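Local coordinates for regulator of Ty1 transposition protein 107 (Saccharomyces cerevisiae, PDB 3T7K) that recognises the phosphorylated tail of histone H2A through its C-terminal tandem BRCT repeats during DNA damage repair, at residues Phe196-Ile201 with Asp217-Glu222. Numbering follows the deposited sequence.
Sequences FKYVLI and DRDKNE
Lys197, just before strand 198-201, and Tyr198, its first residue, make a polar contact with Asp219 and Glu222 in the turn that follows helix 205-218. One carboxylate oxygen, Asp219 OD2, takes both the hydrogen bond and the salt bridge. The Tyr198 hydroxyl donates from OH to Asp219 OD2 at 2.6 Å, received on the anti lone pair, and OD2 lies at the ring edge, in its plane, while the carboxylate plane stands 80° from the ring. Lys197 NZ reaches Asp219 OD2 at 3.1 Å. Lys197 CG is anti to the backbone N (chi1 177°), and its CB and CG pass obliquely against the Glu222 carboxylate, with Lys197 CB 3.4 Å from Glu222 OE1. A phenylalanine in place of Tyr198 would probably leave Asp219 OD2 without its hydroxyl donor, the lysine being its one remaining polar partner across the contact. Asp219 also opens a type I turn, closed by the hydrogen bond from Glu222 N to Asp219 O at 3.2 Å. Tyr198 further packs on Phe179 and Ile215, and backbone hydrogen bonds tie it to Thr223 and Leu225. The contact thus joins the first strand to the helix-to-strand turn of a beta-alpha-beta unit, 198-201, 205-218 and 224-227, within a BRCT fold.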
ATOM      1  N   PHE C 196      -9.049  23.794  17.195  1.00 38.12           N
ATOM      2  CA  PHE C 196      -9.550  25.063  16.693  1.00 36.71           C
ATOM      3  C   PHE C 196     -10.836  24.835  15.919  1.00 35.75           C
ATOM      4  O   PHE C 196     -10.879  24.002  15.023  1.00 36.53           O
ATOM      5  CB  PHE C 196      -8.497  25.734  15.819  1.00 35.21           C
ATOM      6  CG  PHE C 196      -7.370  26.335  16.599  1.00 34.70           C
ATOM      7  CD1 PHE C 196      -7.549  27.525  17.279  1.00 29.73           C
ATOM      8  CD2 PHE C 196      -6.133  25.707  16.656  1.00 32.17           C
ATOM      9  CE1 PHE C 196      -6.521  28.092  18.004  1.00 31.42           C
ATOM     10  CE2 PHE C 196      -5.098  26.266  17.371  1.00 34.36           C
ATOM     11  CZ  PHE C 196      -5.290  27.472  18.051  1.00 31.27           C
ATOM     12  N   LYS C 197     -11.894  25.551  16.288  1.00 31.94           N
ATOM     13  CA  LYS C 197     -13.151  25.438  15.570  1.00 31.52           C
ATOM     14  C   LYS C 197     -13.034  26.031  14.157  1.00 32.89           C
ATOM     15  O   LYS C 197     -13.651  25.539  13.205  1.00 35.59           O
ATOM     16  CB  LYS C 197     -14.274  26.106  16.368  1.00 33.69           C
ATOM     17  CG  LYS C 197     -15.626  26.126  15.690  1.00 35.02           C
ATOM     18  CD  LYS C 197     -16.241  24.737  15.672  1.00 46.31           C
ATOM     19  CE  LYS C 197     -17.708  24.813  15.271  1.00 47.60           C
ATOM     20  NZ  LYS C 197     -18.352  26.020  15.878  1.00 41.56           N
ATOM     21  N   TYR C 198     -12.260  27.099  14.012  1.00 31.26           N
ATOM     22  CA  TYR C 198     -12.108  27.728  12.707  1.00 30.36           C
ATOM     23  C   TYR C 198     -10.655  27.937  12.349  1.00 31.98           C
ATOM     24  O   TYR C 198      -9.904  28.559  13.108  1.00 31.20           O
ATOM     25  CB  TYR C 198     -12.795  29.089  12.668  1.00 32.94           C
ATOM     26  CG  TYR C 198     -14.270  29.026  12.917  1.00 33.30           C
ATOM     27  CD1 TYR C 198     -15.151  28.703  11.894  1.00 34.95           C
ATOM     28  CD2 TYR C 198     -14.785  29.287  14.177  1.00 33.61           C
ATOM     29  CE1 TYR C 198     -16.525  28.648  12.127  1.00 38.11           C
ATOM     30  CE2 TYR C 198     -16.143  29.235  14.420  1.00 36.87           C
ATOM     31  CZ  TYR C 198     -17.008  28.918  13.394  1.00 35.37           C
ATOM     32  OH  TYR C 198     -18.354  28.871  13.647  1.00 41.98           O
ATOM     33  N   VAL C 199     -10.286  27.462  11.169  1.00 26.54           N
ATOM     34  CA  VAL C 199      -8.924  27.570  10.693  1.00 28.12           C
ATOM     35  C   VAL C 199      -8.973  28.226   9.343  1.00 29.01           C
ATOM     36  O   VAL C 199      -9.695  27.779   8.451  1.00 32.39           O
ATOM     37  CB  VAL C 199      -8.235  26.176  10.542  1.00 32.00           C
ATOM     38  CG1 VAL C 199      -6.773  26.366  10.234  1.00 24.79           C
ATOM     39  CG2 VAL C 199      -8.384  25.384  11.816  1.00 29.99           C
ATOM     40  N   LEU C 200      -8.204  29.292   9.183  1.00 29.65           N
ATOM     41  CA  LEU C 200      -8.208  30.036   7.938  1.00 31.37           C
ATOM     42  C   LEU C 200      -6.786  30.342   7.526  1.00 34.42           C
ATOM     43  O   LEU C 200      -5.941  30.649   8.370  1.00 34.14           O
ATOM     44  CB  LEU C 200      -8.994  31.347   8.087  1.00 33.09           C
ATOM     45  CG  LEU C 200     -10.447  31.270   8.587  1.00 34.78           C
ATOM     46  CD1 LEU C 200     -10.525  31.283  10.124  1.00 35.81           C
ATOM     47  CD2 LEU C 200     -11.255  32.429   8.042  1.00 39.40           C
ATOM     48  N   ILE C 201      -6.529  30.269   6.225  1.00 27.86           N
ATOM     49  CA  ILE C 201      -5.225  30.588   5.696  1.00 33.33           C
ATOM     50  C   ILE C 201      -5.462  31.840   4.907  1.00 36.66           C
ATOM     51  O   ILE C 201      -6.355  31.881   4.069  1.00 35.46           O
ATOM     52  CB  ILE C 201      -4.711  29.498   4.746  1.00 34.25           C
ATOM     53  CG1 ILE C 201      -4.523  28.188   5.508  1.00 32.93           C
ATOM     54  CG2 ILE C 201      -3.400  29.931   4.117  1.00 37.80           C
ATOM     55  CD1 ILE C 201      -4.103  27.003   4.616  1.00 35.81           C
ATOM     56  N   ASP C 217     -18.716  38.011  15.861  1.00 33.49           N
ATOM     57  CA  ASP C 217     -20.136  38.370  15.883  1.00 36.24           C
ATOM     58  C   ASP C 217     -21.066  37.167  15.992  1.00 38.15           C
ATOM     59  O   ASP C 217     -22.064  37.218  16.699  1.00 37.46           O
ATOM     60  CB  ASP C 217     -20.519  39.136  14.620  1.00 35.20           C
ATOM     61  CG  ASP C 217     -20.075  40.581  14.663  1.00 41.46           C
ATOM     62  OD1 ASP C 217     -19.604  41.011  15.735  1.00 44.44           O
ATOM     63  OD2 ASP C 217     -20.209  41.286  13.632  1.00 43.87           O
ATOM     64  N   ARG C 218     -20.748  36.087  15.285  1.00 38.18           N
ATOM     65  CA  ARG C 218     -21.697  34.982  15.114  1.00 34.39           C
ATOM     66  C   ARG C 218     -21.428  33.753  15.972  1.00 36.47           C
ATOM     67  O   ARG C 218     -22.327  32.940  16.195  1.00 37.54           O
ATOM     68  CB  ARG C 218     -21.767  34.596  13.637  1.00 38.45           C
ATOM     69  CG  ARG C 218     -21.951  35.802  12.733  1.00 42.70           C
ATOM     70  CD  ARG C 218     -23.411  36.250  12.708  1.00 40.14           C
ATOM     71  NE  ARG C 218     -24.184  35.223  12.014  1.00 50.50           N
ATOM     72  CZ  ARG C 218     -24.492  35.260  10.719  1.00 46.01           C
ATOM     73  NH1 ARG C 218     -24.130  36.301   9.971  1.00 47.75           N
ATOM     74  NH2 ARG C 218     -25.184  34.260  10.183  1.00 47.65           N
ATOM     75  N   ASP C 219     -20.195  33.613  16.448  1.00 35.61           N
ATOM     76  CA  ASP C 219     -19.801  32.442  17.219  1.00 37.05           C
ATOM     77  C   ASP C 219     -18.730  32.864  18.218  1.00 39.86           C
ATOM     78  O   ASP C 219     -17.606  32.363  18.190  1.00 31.71           O
ATOM     79  CB  ASP C 219     -19.260  31.346  16.282  1.00 36.55           C
ATOM     80  CG  ASP C 219     -19.516  29.953  16.803  1.00 41.46           C
ATOM     81  OD1 ASP C 219     -20.062  29.851  17.920  1.00 39.29           O
ATOM     82  OD2 ASP C 219     -19.162  28.961  16.114  1.00 42.10           O
ATOM     83  N   LYS C 220     -19.110  33.794  19.099  1.00 35.20           N
ATOM     84  CA  LYS C 220     -18.207  34.491  20.022  1.00 35.36           C
ATOM     85  C   LYS C 220     -17.302  33.636  20.905  1.00 36.89           C
ATOM     86  O   LYS C 220     -16.169  34.016  21.180  1.00 37.69           O
ATOM     87  CB  LYS C 220     -19.033  35.410  20.939  1.00 36.23           C
ATOM     88  CG  LYS C 220     -18.224  36.343  21.819  1.00 43.80           C
ATOM     89  CD  LYS C 220     -19.139  37.092  22.805  1.00 45.88           C
ATOM     90  CE  LYS C 220     -18.409  38.207  23.544  1.00 52.07           C
ATOM     91  NZ  LYS C 220     -18.079  39.351  22.630  1.00 58.13           N
ATOM     92  N   ASN C 221     -17.804  32.512  21.394  1.00 32.96           N
ATOM     93  CA  ASN C 221     -17.056  31.758  22.379  1.00 37.29           C
ATOM     94  C   ASN C 221     -16.141  30.713  21.752  1.00 38.28           C
ATOM     95  O   ASN C 221     -15.462  29.996  22.459  1.00 35.86           O
ATOM     96  CB  ASN C 221     -17.995  31.105  23.406  1.00 35.75           C
ATOM     97  CG  ASN C 221     -18.824  32.133  24.166  1.00 46.90           C
ATOM     98  OD1 ASN C 221     -18.295  33.139  24.630  1.00 40.75           O
ATOM     99  ND2 ASN C 221     -20.132  31.900  24.258  1.00 44.20           N
ATOM    100  N   GLU C 222     -16.108  30.650  20.427  1.00 39.75           N
ATOM    101  CA  GLU C 222     -15.399  29.546  19.768  1.00 37.05           C
ATOM    102  C   GLU C 222     -13.965  29.897  19.379  1.00 37.04           C
ATOM    103  O   GLU C 222     -13.572  31.059  19.378  1.00 36.98           O
ATOM    104  CB  GLU C 222     -16.208  29.035  18.575  1.00 36.26           C
ATOM    105  CG  GLU C 222     -17.224  27.961  18.981  1.00 43.34           C
ATOM    106  CD  GLU C 222     -16.559  26.683  19.519  1.00 47.69           C
ATOM    107  OE1 GLU C 222     -15.305  26.590  19.520  1.00 45.47           O
ATOM    108  OE2 GLU C 222     -17.291  25.759  19.941  1.00 52.63           O
TER